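Local coordinates for protein serine-pyruvate aminotransferase (agxt) (Sulfolobus solfataricus, PDB 3ZRP) that is a pyridoxal-phosphate enzyme of the class-V aminotransferase family that probably transfers the amino group of serine to pyruvate, and perhaps that of alanine to glyoxylate, at residues Glu283-Glu288 with Val355-Leu360; Asn299-Val304 with Tyr335-His340; Leu306-Pro311 with Leu363-Arg368; Asp348-Ile353 with Glu371-Val376. All coordinates share one frame; numbering follows the deposited sequence. Where two conformers were deposited one is given.

Interaction 1: residues Glu283-Glu288 with Val355-Leu360; sequences EALGLE and VIERTL
Leu287 and Leu360 meet tip to tip, with Leu287 CD1 3.7 Å from Leu360 CD1. This apolar side of the contact is closely packed and buried. The second methyl of Leu287, CD2, also leans on Leu360 CD1, so both branches of Leu287 share one methyl group. Beside this pair, Ile356 CG2 faces both leucines of the other segment. It lies 4.1 Å from Leu285 CD1 and 4.1 Å from Leu287 CD1. The first torsion of Ile356 sets CG2 anti to the backbone N, and this branch does the touching. Val304 backs Leu287, and Phe336 and Ile338 back Ile356, so this side belongs to the interior.

The other side is more polar and lies nearer the solvent. Here a single methyl, Leu285 CD2, lies against the carboxylate end of Glu357, 3.4 Å from OE1. The Glu357 chain is extended, with CG anti to the backbone N (chi1 -172°), and its CH2 groups run past the same methyl. Its other oxygen, OE2, accepts a hydrogen bond from Gly370 N. Glu357 is partly exposed to solvent, whereas both leucines of 283-288 are buried.

Between those leucines the chain turns at Gly286. Its phi is positive (77°), and Gly286 N bonds back to Glu283 O at 2.6 Å. The side chains of Leu285 and Leu287, before and after this glycine, both point to helix 346-363. This is a Schellman motif ending helix 264-284, packed through its flanking leucines against a neighbouring helix in the C-terminal part of the class-V aminotransferase fold.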
loop_
_atom_site.group_PDB
_atom_site.type_symbol
_atom_site.label_atom_id
_atom_site.label_comp_id
_atom_site.label_asym_id
_atom_site.label_seq_id
_atom_site.Cartn_x
_atom_site.Cartn_y
_atom_site.Cartn_z
ATOM N N GLU A 283 13.583 6.954 35.567
ATOM C CA GLU A 283 14.660 6.691 36.510
ATOM C C GLU A 283 14.267 7.187 37.910
ATOM O O GLU A 283 14.349 6.441 38.896
ATOM C CB GLU A 283 15.946 7.376 36.031
ATOM C CG GLU A 283 17.077 6.423 35.603
ATOM C CD GLU A 283 17.036 5.988 34.135
ATOM O OE1 GLU A 283 16.636 6.781 33.251
ATOM O OE2 GLU A 283 17.428 4.833 33.865
ATOM N N ALA A 284 13.813 8.435 37.992
ATOM C CA ALA A 284 13.360 9.002 39.266
ATOM C C ALA A 284 12.218 8.204 39.904
ATOM O O ALA A 284 12.074 8.207 41.129
ATOM C CB ALA A 284 12.989 10.474 39.101
ATOM N N LEU A 285 11.436 7.490 39.086
ATOM C CA LEU A 285 10.398 6.579 39.599
ATOM C C LEU A 285 11.008 5.272 40.101
ATOM O O LEU A 285 10.326 4.448 40.733
ATOM C CB LEU A 285 9.335 6.283 38.530
ATOM C CG LEU A 285 8.209 7.306 38.264
ATOM C CD1 LEU A 285 7.386 6.957 37.003
ATOM C CD2 LEU A 285 7.288 7.473 39.441
ATOM N N GLY A 286 12.293 5.077 39.800
ATOM C CA GLY A 286 12.975 3.816 40.103
ATOM C C GLY A 286 12.620 2.698 39.138
ATOM O O GLY A 286 12.714 1.530 39.495
ATOM N N LEU A 287 12.222 3.054 37.915
ATOM C CA LEU A 287 11.937 2.067 36.869
ATOM C C LEU A 287 13.164 1.819 35.980
ATOM O O LEU A 287 13.945 2.741 35.694
ATOM C CB LEU A 287 10.734 2.500 36.016
ATOM C CG LEU A 287 9.365 2.570 36.714
ATOM C CD1 LEU A 287 8.356 3.390 35.890
ATOM C CD2 LEU A 287 8.840 1.171 37.018
ATOM N N GLU A 288 13.316 0.563 35.561
ATOM C CA GLU A 288 14.433 0.118 34.728
ATOM C C GLU A 288 14.062 0.151 33.239
ATOM O O GLU A 288 12.984 -0.288 32.856
ATOM C CB GLU A 288 14.829 -1.308 35.119
ATOM C CG GLU A 288 16.158 -1.795 34.540
ATOM C CD GLU A 288 16.489 -3.240 34.934
ATOM O OE1 GLU A 288 15.878 -3.758 35.896
ATOM O OE2 GLU A 288 17.368 -3.851 34.286
ATOM N N VAL A 355 0.813 9.870 34.079
ATOM C CA VAL A 355 -0.076 8.725 33.845
ATOM C C VAL A 355 0.596 7.430 34.282
ATOM O O VAL A 355 -0.046 6.555 34.869
ATOM C CB VAL A 355 -0.541 8.652 32.364
ATOM C CG1 VAL A 355 -1.357 7.417 32.094
ATOM C CG2 VAL A 355 -1.369 9.879 32.019
ATOM N N ILE A 356 1.890 7.306 34.002
ATOM C CA ILE A 356 2.610 6.108 34.427
ATOM C C ILE A 356 2.598 5.992 35.966
ATOM O O ILE A 356 2.318 4.914 36.514
ATOM C CB ILE A 356 4.018 6.030 33.811
ATOM C CG1 ILE A 356 3.896 5.666 32.318
ATOM C CG2 ILE A 356 4.864 4.970 34.525
ATOM C CD1 ILE A 356 5.085 6.097 31.477
ATOM N N GLU A 357 2.867 7.105 36.643
ATOM C CA GLU A 357 2.873 7.113 38.111
ATOM C C GLU A 357 1.541 6.640 38.700
ATOM O O GLU A 357 1.520 5.690 39.488
ATOM C CB GLU A 357 3.288 8.479 38.664
ATOM C CG GLU A 357 3.503 8.478 40.170
ATOM C CD GLU A 357 4.342 9.638 40.662
ATOM O OE1 GLU A 357 5.193 10.163 39.909
ATOM O OE2 GLU A 357 4.155 10.022 41.834
ATOM N N ARG A 358 0.432 7.258 38.290
ATOM C CA ARG A 358 -0.861 6.905 38.890
ATOM C C ARG A 358 -1.404 5.534 38.476
ATOM O O ARG A 358 -2.169 4.901 39.222
ATOM C CB ARG A 358 -1.901 8.025 38.752
ATOM C CG ARG A 358 -2.155 8.551 37.376
ATOM C CD ARG A 358 -2.787 9.918 37.507
ATOM N NE ARG A 358 -3.599 10.260 36.345
ATOM C CZ ARG A 358 -3.315 11.227 35.480
ATOM N NH1 ARG A 358 -2.231 11.971 35.638
ATOM N NH2 ARG A 358 -4.135 11.455 34.460
ATOM N N THR A 359 -0.978 5.049 37.316
ATOM C CA THR A 359 -1.376 3.722 36.885
ATOM C C THR A 359 -0.618 2.639 37.682
ATOM O O THR A 359 -1.219 1.656 38.141
ATOM C CB THR A 359 -1.201 3.552 35.365
ATOM O OG1 THR A 359 -1.847 4.639 34.696
ATOM C CG2 THR A 359 -1.801 2.240 34.885
ATOM N N LEU A 360 0.688 2.837 37.865
ATOM C CA LEU A 360 1.522 1.864 38.582
ATOM C C LEU A 360 1.197 1.816 40.085
ATOM O O LEU A 360 1.302 0.755 40.714
ATOM C CB LEU A 360 3.012 2.133 38.341
ATOM C CG LEU A 360 3.510 1.967 36.903
ATOM C CD1 LEU A 360 5.035 2.059 36.819
ATOM C CD2 LEU A 360 3.020 0.672 36.301
#

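Interaction 2: residues Asn299-Val304 with Tyr335-His340; sequences NTVTGV and YFRIGH
His340 grips the loop end of segment 299-304 through both ring nitrogens. NE2 and Thr302 OG1 share a hydrogen bond of 2.7 Å, and ND1 gives a weak, bent one to Asn299 O (135° at the hydrogen). Both partners lie at the ring edge, while Thr300 C sits over one face. The first torsion (39°) holds CG between the backbone N and the carbonyl carbon, back toward Thr300. A leucine in place of His340 would probably leave Thr302 OG1 and Asn299 O without these partners and free the threonine hydroxyl to turn. Arg337 bonds to Pro327 O and Thr138 O, near the cofactor.

Backbone bonds join the strands in antiparallel register. Thr302 pairs with Ile338 and Val304 with Phe336, each through two hydrogen bonds. His340 N adds one to Thr300 O, from above the carbonyl plane.

Apolar contacts gather on the Val304 face. Val304 CB stands over the Phe336 ring, 4.0 Å from its centroid, in a CH-pi contact. Val304 CG2 touches Ile338 CD1 at 3.7 Å.

Strand 335-339 is the middle of a three-stranded antiparallel sheet, between 301-305 and 326-327. Helix 346-363 covers Phe336 and Ile338 through Ile356, and helix 264-284 packs on Asn299 and His340.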
loop_
_atom_site.group_PDB
_atom_site.type_symbol
_atom_site.label_atom_id
_atom_site.label_comp_id
_atom_site.label_asym_id
_atom_site.label_seq_id
_atom_site.Cartn_x
_atom_site.Cartn_y
_atom_site.Cartn_z
ATOM N N ASN A 299 15.723 7.883 20.906
ATOM C CA ASN A 299 14.903 9.056 21.139
ATOM C C ASN A 299 13.469 8.937 20.584
ATOM O O ASN A 299 12.705 9.921 20.591
ATOM C CB ASN A 299 15.666 10.297 20.647
ATOM C CG ASN A 299 16.968 10.512 21.439
ATOM O OD1 ASN A 299 17.071 10.102 22.610
ATOM N ND2 ASN A 299 17.956 11.122 20.805
ATOM N N THR A 300 13.088 7.726 20.163
ATOM C CA THR A 300 11.730 7.484 19.658
ATOM C C THR A 300 10.957 6.466 20.453
ATOM O O THR A 300 9.732 6.531 20.485
ATOM C CB THR A 300 11.715 7.048 18.157
ATOM O OG1 THR A 300 12.481 5.837 18.005
ATOM C CG2 THR A 300 12.324 8.144 17.308
ATOM N N VAL A 301 11.651 5.512 21.071
ATOM C CA VAL A 301 11.014 4.404 21.804
ATOM C C VAL A 301 11.811 4.084 23.081
ATOM O O VAL A 301 13.038 3.972 23.038
ATOM C CB VAL A 301 10.971 3.091 20.967
ATOM C CG1 VAL A 301 10.317 1.950 21.773
ATOM C CG2 VAL A 301 10.228 3.293 19.646
ATOM N N THR A 302 11.112 3.903 24.193
ATOM C CA THR A 302 11.731 3.487 25.445
ATOM C C THR A 302 10.928 2.329 26.004
ATOM O O THR A 302 9.718 2.424 26.128
ATOM C CB THR A 302 11.732 4.662 26.485
ATOM O OG1 THR A 302 12.397 5.796 25.913
ATOM C CG2 THR A 302 12.469 4.246 27.763
ATOM N N GLY A 303 11.610 1.231 26.329
ATOM C CA GLY A 303 10.955 0.066 26.932
ATOM C C GLY A 303 11.044 0.190 28.446
ATOM O O GLY A 303 12.101 0.585 28.990
ATOM N N VAL A 304 9.947 -0.141 29.132
ATOM C CA VAL A 304 9.827 0.116 30.569
ATOM C C VAL A 304 9.572 -1.215 31.246
ATOM O O VAL A 304 8.511 -1.795 31.090
ATOM C CB VAL A 304 8.689 1.152 30.900
ATOM C CG1 VAL A 304 8.652 1.484 32.383
ATOM C CG2 VAL A 304 8.865 2.466 30.086
ATOM N N TYR A 335 7.580 -5.989 30.047
ATOM C CA TYR A 335 7.644 -4.547 29.825
ATOM C C TYR A 335 6.509 -3.990 28.974
ATOM O O TYR A 335 5.745 -4.745 28.356
ATOM C CB TYR A 335 9.010 -4.166 29.206
ATOM C CG TYR A 335 9.208 -4.549 27.734
ATOM C CD1 TYR A 335 9.174 -5.873 27.323
ATOM C CD2 TYR A 335 9.458 -3.560 26.762
ATOM C CE1 TYR A 335 9.378 -6.233 25.972
ATOM C CE2 TYR A 335 9.673 -3.897 25.417
ATOM C CZ TYR A 335 9.628 -5.235 25.032
ATOM O OH TYR A 335 9.805 -5.571 23.714
ATOM N N PHE A 336 6.400 -2.662 28.959
ATOM C CA PHE A 336 5.600 -1.955 27.961
ATOM C C PHE A 336 6.490 -0.911 27.307
ATOM O O PHE A 336 7.579 -0.626 27.786
ATOM C CB PHE A 336 4.306 -1.345 28.569
ATOM C CG PHE A 336 4.545 -0.175 29.491
ATOM C CD1 PHE A 336 4.852 -0.379 30.834
ATOM C CD2 PHE A 336 4.467 1.134 29.017
ATOM C CE1 PHE A 336 5.086 0.696 31.700
ATOM C CE2 PHE A 336 4.701 2.224 29.875
ATOM C CZ PHE A 336 5.009 1.998 31.224
ATOM N N ARG A 337 6.045 -0.346 26.196
ATOM C CA ARG A 337 6.842 0.637 25.488
ATOM C C ARG A 337 6.169 1.988 25.408
ATOM O O ARG A 337 4.951 2.087 25.229
ATOM C CB ARG A 337 7.137 0.155 24.074
ATOM C CG ARG A 337 8.116 -1.011 24.021
ATOM C CD ARG A 337 8.263 -1.485 22.571
ATOM N NE ARG A 337 7.053 -2.169 22.119
ATOM C CZ ARG A 337 6.762 -2.452 20.850
ATOM N NH1 ARG A 337 7.587 -2.103 19.871
ATOM N NH2 ARG A 337 5.647 -3.117 20.544
ATOM N N ILE A 338 6.989 3.030 25.500
ATOM C CA ILE A 338 6.547 4.384 25.256
ATOM C C ILE A 338 7.060 4.816 23.896
ATOM O O ILE A 338 8.257 4.816 23.654
ATOM C CB ILE A 338 7.069 5.378 26.344
ATOM C CG1 ILE A 338 6.760 4.879 27.760
ATOM C CG2 ILE A 338 6.466 6.773 26.130
ATOM C CD1 ILE A 338 7.496 5.690 28.854
ATOM N N GLY A 339 6.150 5.194 23.008
ATOM C CA GLY A 339 6.518 5.788 21.749
ATOM C C GLY A 339 6.492 7.281 21.898
ATOM O O GLY A 339 5.463 7.833 22.300
ATOM N N HIS A 340 7.613 7.939 21.603
ATOM C CA HIS A 340 7.731 9.383 21.731
ATOM C C HIS A 340 8.388 9.892 20.473
ATOM O O HIS A 340 9.583 10.092 20.417
ATOM C CB HIS A 340 8.494 9.815 23.015
ATOM C CG HIS A 340 9.676 8.938 23.362
ATOM N ND1 HIS A 340 10.900 9.049 22.730
ATOM C CD2 HIS A 340 9.819 7.959 24.282
ATOM C CE1 HIS A 340 11.737 8.161 23.247
ATOM N NE2 HIS A 340 11.107 7.483 24.184
#

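Interaction 3: residues Leu306-Pro311 with Leu363-Arg368; sequences LKVADP and LGEPIR
Leu306 lays its CD2 methyl on the carboxylate stem of Glu365, 3.9 Å from CD. Next, Lys307 N gives a hydrogen bond of 2.7 Å to Glu365 OE2, on the syn side and somewhat out of the carboxylate plane. The Lys307 side chain leads away, and its NZ forms a salt bridge with Glu288.

Val308 N bonds to the other oxygen, Glu365 OE1, at 2.7 Å and again on the syn side. The Val308 side chain also packs: CG2 meets Pro366 CD at 3.5 Å, and CG1 approaches the carbonyl oxygen of Gly364. Ala309 N then reaches the same OE1 at 2.8 Å, nearly along its C-O axis. Ala309 CB lies 4.1 Å from Leu363 CB. Asp310, at the N-cap of helix 311-319, follows directly on the three bound amides.

Glu365 has CG anti to the backbone N (chi1 -180°) and bends at chi2 (72°), which turns CD toward the loop. Three N-H groups in sequence therefore hold one buried carboxylate, two of them on OE1. The bonds to both oxygens fix the rotation of the carboxylate. They would probably stabilise its negative charge. In return Glu365 fastens the loop after strand 301-305 to the loop after helix 346-363.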
loop_
_atom_site.group_PDB
_atom_site.type_symbol
_atom_site.label_atom_id
_atom_site.label_comp_id
_atom_site.label_asym_id
_atom_site.label_seq_id
_atom_site.Cartn_x
_atom_site.Cartn_y
_atom_site.Cartn_z
ATOM N N LEU A 306 8.619 -3.819 33.999
ATOM C CA LEU A 306 7.726 -3.963 35.154
ATOM C C LEU A 306 8.096 -5.188 35.987
ATOM O O LEU A 306 8.068 -6.321 35.495
ATOM C CB LEU A 306 6.266 -4.069 34.704
ATOM C CG LEU A 306 5.659 -2.802 34.094
ATOM C CD1 LEU A 306 4.287 -3.087 33.509
ATOM C CD2 LEU A 306 5.600 -1.672 35.118
ATOM N N LYS A 307 8.418 -4.951 37.258
ATOM C CA LYS A 307 8.859 -6.004 38.176
ATOM C C LYS A 307 7.696 -6.759 38.820
ATOM O O LYS A 307 7.832 -7.930 39.170
ATOM C CB LYS A 307 9.772 -5.405 39.256
ATOM C CG LYS A 307 11.041 -4.746 38.707
ATOM C CD LYS A 307 12.146 -5.776 38.497
ATOM C CE LYS A 307 13.038 -5.442 37.302
ATOM N NZ LYS A 307 13.580 -4.054 37.298
ATOM N N VAL A 308 6.558 -6.089 38.978
ATOM C CA VAL A 308 5.403 -6.686 39.643
ATOM C C VAL A 308 4.141 -6.640 38.789
ATOM O O VAL A 308 3.515 -7.674 38.545
ATOM C CB VAL A 308 5.152 -6.016 41.048
ATOM C CG1 VAL A 308 3.878 -6.544 41.679
ATOM C CG2 VAL A 308 6.337 -6.255 41.977
ATOM N N ALA A 309 3.754 -5.436 38.356
ATOM C CA ALA A 309 2.506 -5.223 37.614
ATOM C C ALA A 309 2.484 -5.926 36.249
ATOM O O ALA A 309 3.533 -6.118 35.620
ATOM C CB ALA A 309 2.252 -3.732 37.439
ATOM N N ASP A 310 1.282 -6.299 35.808
ATOM C CA ASP A 310 1.068 -6.944 34.506
ATOM C C ASP A 310 0.966 -5.880 33.408
ATOM O O ASP A 310 0.142 -4.971 33.513
ATOM C CB ASP A 310 -0.203 -7.806 34.558
ATOM C CG ASP A 310 -0.567 -8.436 33.208
ATOM O OD1 ASP A 310 0.324 -8.708 32.380
ATOM O OD2 ASP A 310 -1.770 -8.669 32.986
ATOM N N PRO A 311 1.803 -5.984 32.356
ATOM C CA PRO A 311 1.829 -4.939 31.314
ATOM C C PRO A 311 0.491 -4.692 30.598
ATOM O O PRO A 311 0.218 -3.542 30.231
ATOM C CB PRO A 311 2.898 -5.435 30.335
ATOM C CG PRO A 311 3.762 -6.325 31.140
ATOM C CD PRO A 311 2.835 -7.007 32.115
ATOM N N LEU A 363 -1.650 -0.421 40.716
ATOM C CA LEU A 363 -1.353 -1.810 40.350
ATOM C C LEU A 363 -0.214 -2.456 41.160
ATOM O O LEU A 363 0.143 -3.613 40.921
ATOM C CB LEU A 363 -1.104 -1.928 38.840
ATOM C CG LEU A 363 -2.312 -1.701 37.926
ATOM C CD1 LEU A 363 -1.867 -1.272 36.529
ATOM C CD2 LEU A 363 -3.193 -2.946 37.839
ATOM N N GLY A 364 0.358 -1.697 42.096
ATOM C CA GLY A 364 1.312 -2.236 43.061
ATOM C C GLY A 364 2.721 -2.449 42.560
ATOM O O GLY A 364 3.445 -3.297 43.082
ATOM N N GLU A 365 3.122 -1.677 41.553
ATOM C CA GLU A 365 4.508 -1.691 41.091
ATOM C C GLU A 365 5.359 -0.823 42.023
ATOM O O GLU A 365 5.016 0.338 42.275
ATOM C CB GLU A 365 4.608 -1.214 39.632
ATOM C CG GLU A 365 6.035 -1.193 39.038
ATOM C CD GLU A 365 6.595 -2.590 38.763
ATOM O OE1 GLU A 365 5.814 -3.561 38.696
ATOM O OE2 GLU A 365 7.825 -2.715 38.613
ATOM N N PRO A 366 6.466 -1.383 42.551
ATOM C CA PRO A 366 7.345 -0.611 43.434
ATOM C C PRO A 366 7.943 0.613 42.734
ATOM O O PRO A 366 8.841 0.479 41.893
ATOM C CB PRO A 366 8.451 -1.612 43.824
ATOM C CG PRO A 366 8.237 -2.828 42.973
ATOM C CD PRO A 366 6.842 -2.803 42.483
ATOM N N ILE A 367 7.432 1.790 43.074
ATOM C CA ILE A 367 7.935 3.038 42.518
ATOM C C ILE A 367 8.084 4.120 43.582
ATOM O O ILE A 367 7.513 4.017 44.675
ATOM C CB ILE A 367 7.013 3.572 41.379
ATOM C CG1 ILE A 367 5.566 3.710 41.871
ATOM C CG2 ILE A 367 7.071 2.658 40.167
ATOM C CD1 ILE A 367 4.697 4.600 40.987
ATOM N N ARG A 368 8.857 5.153 43.247
ATOM C CA ARG A 368 9.052 6.294 44.132
ATOM C C ARG A 368 8.052 7.410 43.796
ATOM O O ARG A 368 8.284 8.217 42.882
ATOM C CB ARG A 368 10.499 6.801 44.040
ATOM C CG ARG A 368 11.554 5.700 44.225
ATOM C CD ARG A 368 12.909 6.257 44.607
ATOM N NE ARG A 368 13.741 6.625 43.460
ATOM C CZ ARG A 368 14.655 5.834 42.902
ATOM N NH1 ARG A 368 14.853 4.601 43.359
ATOM N NH2 ARG A 368 15.369 6.283 41.876
#

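Interaction 4: residues Asp348-Ile353 with Glu371-Val376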
loop_
_atom_site.group_PDB
_atom_site.type_symbol
_atom_site.label_atom_id
_atom_site.label_comp_id
_atom_site.label_asym_id
_atom_site.label_seq_id
_atom_site.Cartn_x
_atom_site.Cartn_y
_atom_site.Cartn_z
ATOM N N ASP A 348 3.591 16.469 26.475
ATOM C CA ASP A 348 3.311 15.034 26.382
ATOM C C ASP A 348 4.197 14.228 27.346
ATOM O O ASP A 348 3.729 13.256 27.941
ATOM C CB ASP A 348 3.488 14.513 24.949
ATOM C CG ASP A 348 2.526 15.160 23.966
ATOM O OD1 ASP A 348 1.408 15.518 24.368
ATOM O OD2 ASP A 348 2.897 15.320 22.793
ATOM N N ALA A 349 5.459 14.649 27.497
ATOM C CA ALA A 349 6.390 14.008 28.438
ATOM C C ALA A 349 5.868 14.100 29.889
ATOM O O ALA A 349 5.831 13.085 30.608
ATOM C CB ALA A 349 7.802 14.584 28.300
ATOM N N ILE A 350 5.431 15.297 30.298
ATOM C CA ILE A 350 4.824 15.488 31.621
ATOM C C ILE A 350 3.646 14.533 31.819
ATOM O O ILE A 350 3.586 13.809 32.820
ATOM C CB ILE A 350 4.382 16.960 31.869
ATOM C CG1 ILE A 350 5.598 17.887 31.910
ATOM C CG2 ILE A 350 3.610 17.088 33.193
ATOM C CD1 ILE A 350 5.296 19.320 31.504
ATOM N N ILE A 351 2.721 14.525 30.857
ATOM C CA ILE A 351 1.527 13.687 30.941
ATOM C C ILE A 351 1.878 12.200 30.999
ATOM O O ILE A 351 1.344 11.458 31.829
ATOM C CB ILE A 351 0.551 13.998 29.782
ATOM C CG1 ILE A 351 -0.024 15.408 29.968
ATOM C CG2 ILE A 351 -0.597 13.014 29.737
ATOM C CD1 ILE A 351 -0.661 15.639 31.340
ATOM N N ALA A 352 2.790 11.764 30.136
ATOM C CA ALA A 352 3.163 10.336 30.110
ATOM C C ALA A 352 3.635 9.815 31.487
ATOM O O ALA A 352 3.157 8.778 31.971
ATOM C CB ALA A 352 4.232 10.082 29.020
ATOM N N ILE A 353 4.556 10.535 32.103
ATOM C CA ILE A 353 5.098 10.167 33.423
ATOM C C ILE A 353 4.020 10.276 34.518
ATOM O O ILE A 353 3.908 9.386 35.384
ATOM C CB ILE A 353 6.369 10.967 33.752
ATOM C CG1 ILE A 353 7.484 10.623 32.758
ATOM C CG2 ILE A 353 6.865 10.715 35.192
ATOM C CD1 ILE A 353 7.795 9.105 32.659
ATOM N N GLU A 371 8.008 11.829 42.488
ATOM C CA GLU A 371 9.352 12.140 41.981
ATOM C C GLU A 371 9.417 12.208 40.453
ATOM O O GLU A 371 10.226 12.957 39.893
ATOM C CB GLU A 371 10.380 11.134 42.511
ATOM C CG GLU A 371 10.399 10.983 44.031
ATOM C CD GLU A 371 10.988 12.177 44.769
ATOM O OE1 GLU A 371 11.645 13.037 44.143
ATOM O OE2 GLU A 371 10.800 12.246 46.003
ATOM N N GLY A 372 8.557 11.433 39.792
ATOM C CA GLY A 372 8.506 11.402 38.325
ATOM C C GLY A 372 8.428 12.752 37.619
ATOM O O GLY A 372 9.327 13.121 36.854
ATOM N N VAL A 373 7.353 13.501 37.879
ATOM C CA VAL A 373 7.086 14.744 37.138
ATOM C C VAL A 373 8.134 15.835 37.355
ATOM O O VAL A 373 8.534 16.513 36.399
ATOM C CB VAL A 373 5.650 15.280 37.397
ATOM C CG1 VAL A 373 5.351 16.473 36.505
ATOM C CG2 VAL A 373 4.618 14.185 37.156
ATOM N N LYS A 374 8.588 16.012 38.598
ATOM C CA LYS A 374 9.657 16.988 38.860
ATOM C C LYS A 374 10.932 16.671 38.079
ATOM O O LYS A 374 11.561 17.577 37.511
ATOM C CB LYS A 374 9.948 17.187 40.365
ATOM C CG LYS A 374 9.776 15.964 41.270
ATOM C CD LYS A 374 9.981 16.312 42.756
ATOM C CE LYS A 374 8.792 17.069 43.361
ATOM N NZ LYS A 374 9.120 17.663 44.685
ATOM N N ALA A 375 11.290 15.390 38.024
ATOM C CA ALA A 375 12.441 14.953 37.226
ATOM C C ALA A 375 12.281 15.377 35.761
ATOM O O ALA A 375 13.210 15.932 35.163
ATOM C CB ALA A 375 12.628 13.441 37.339
ATOM N N VAL A 376 11.094 15.127 35.205
ATOM C CA VAL A 376 10.737 15.583 33.849
ATOM C C VAL A 376 10.832 17.106 33.730
ATOM O O VAL A 376 11.473 17.625 32.813
ATOM C CB VAL A 376 9.285 15.109 33.447
ATOM C CG1 VAL A 376 8.907 15.604 32.056
ATOM C CG2 VAL A 376 9.152 13.591 33.517
#
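This is apolar packing of two nearly antiparallel helices, a helical hairpin at the C-terminal end of the chain. Helix 346-363 runs out, and helix 372-381 returns along it. The short axes of 348-353 and 372-376 come within 9.1 Å at 161°. Ile350, Ile353, Val373 and Val376 carry most of the contact.

Val376 reaches across with both methyls. CG1, anti to the backbone N (chi1 179°), lies 4.0 Å from Ala349 CB and 4.0 Å from Ile350 CG1. CG2 presses on Ile353 instead. An alanine in place of Val376 would remove both methyls and would probably open a gap between the helices beside Ile350 and Ile353.

Ile350 CG2 touches Val373 CG1 at 3.8 Å, and the two side chains cross at about a right angle. Ile350 was modelled in two conformers, so its contacts are less certain. This edge is partly exposed. The opposite flank is buried, where Ile278 of helix 264-284 meets Ala349 and Ile353.

Gly372 opens the returning helix. With no side chain, it lets Ile353 CG2 rest on its backbone, 3.5 Å from Gly372 C. The other branch of this isoleucine is also tightly packed: Ile353 CG1 is 3.5 Å from Val376 CG2.

All four contacts lie on one side of the chain's centre, in the C-terminal part of the fold. Interactions 1 and 4 share helix 346-363, their centres about 9 Å apart. Interactions 1 and 3 have centres about 8 Å apart. The Glu288-Lys307 salt bridge joins them, and Leu285 O probably bonds to Arg368 N. Interactions 1 and 2 have centres about 13 Å apart, and Ile356 packs on Phe336 and Ile338. Along the chain, interaction 2 falls between the two segments of interaction 1. The segments of interaction 3 alternate with those of interactions 1 and 2, and interaction 4 crosses 1 and 3. Sheet, helices and loops are thus interlocked, with interaction 2 nearest the cofactor.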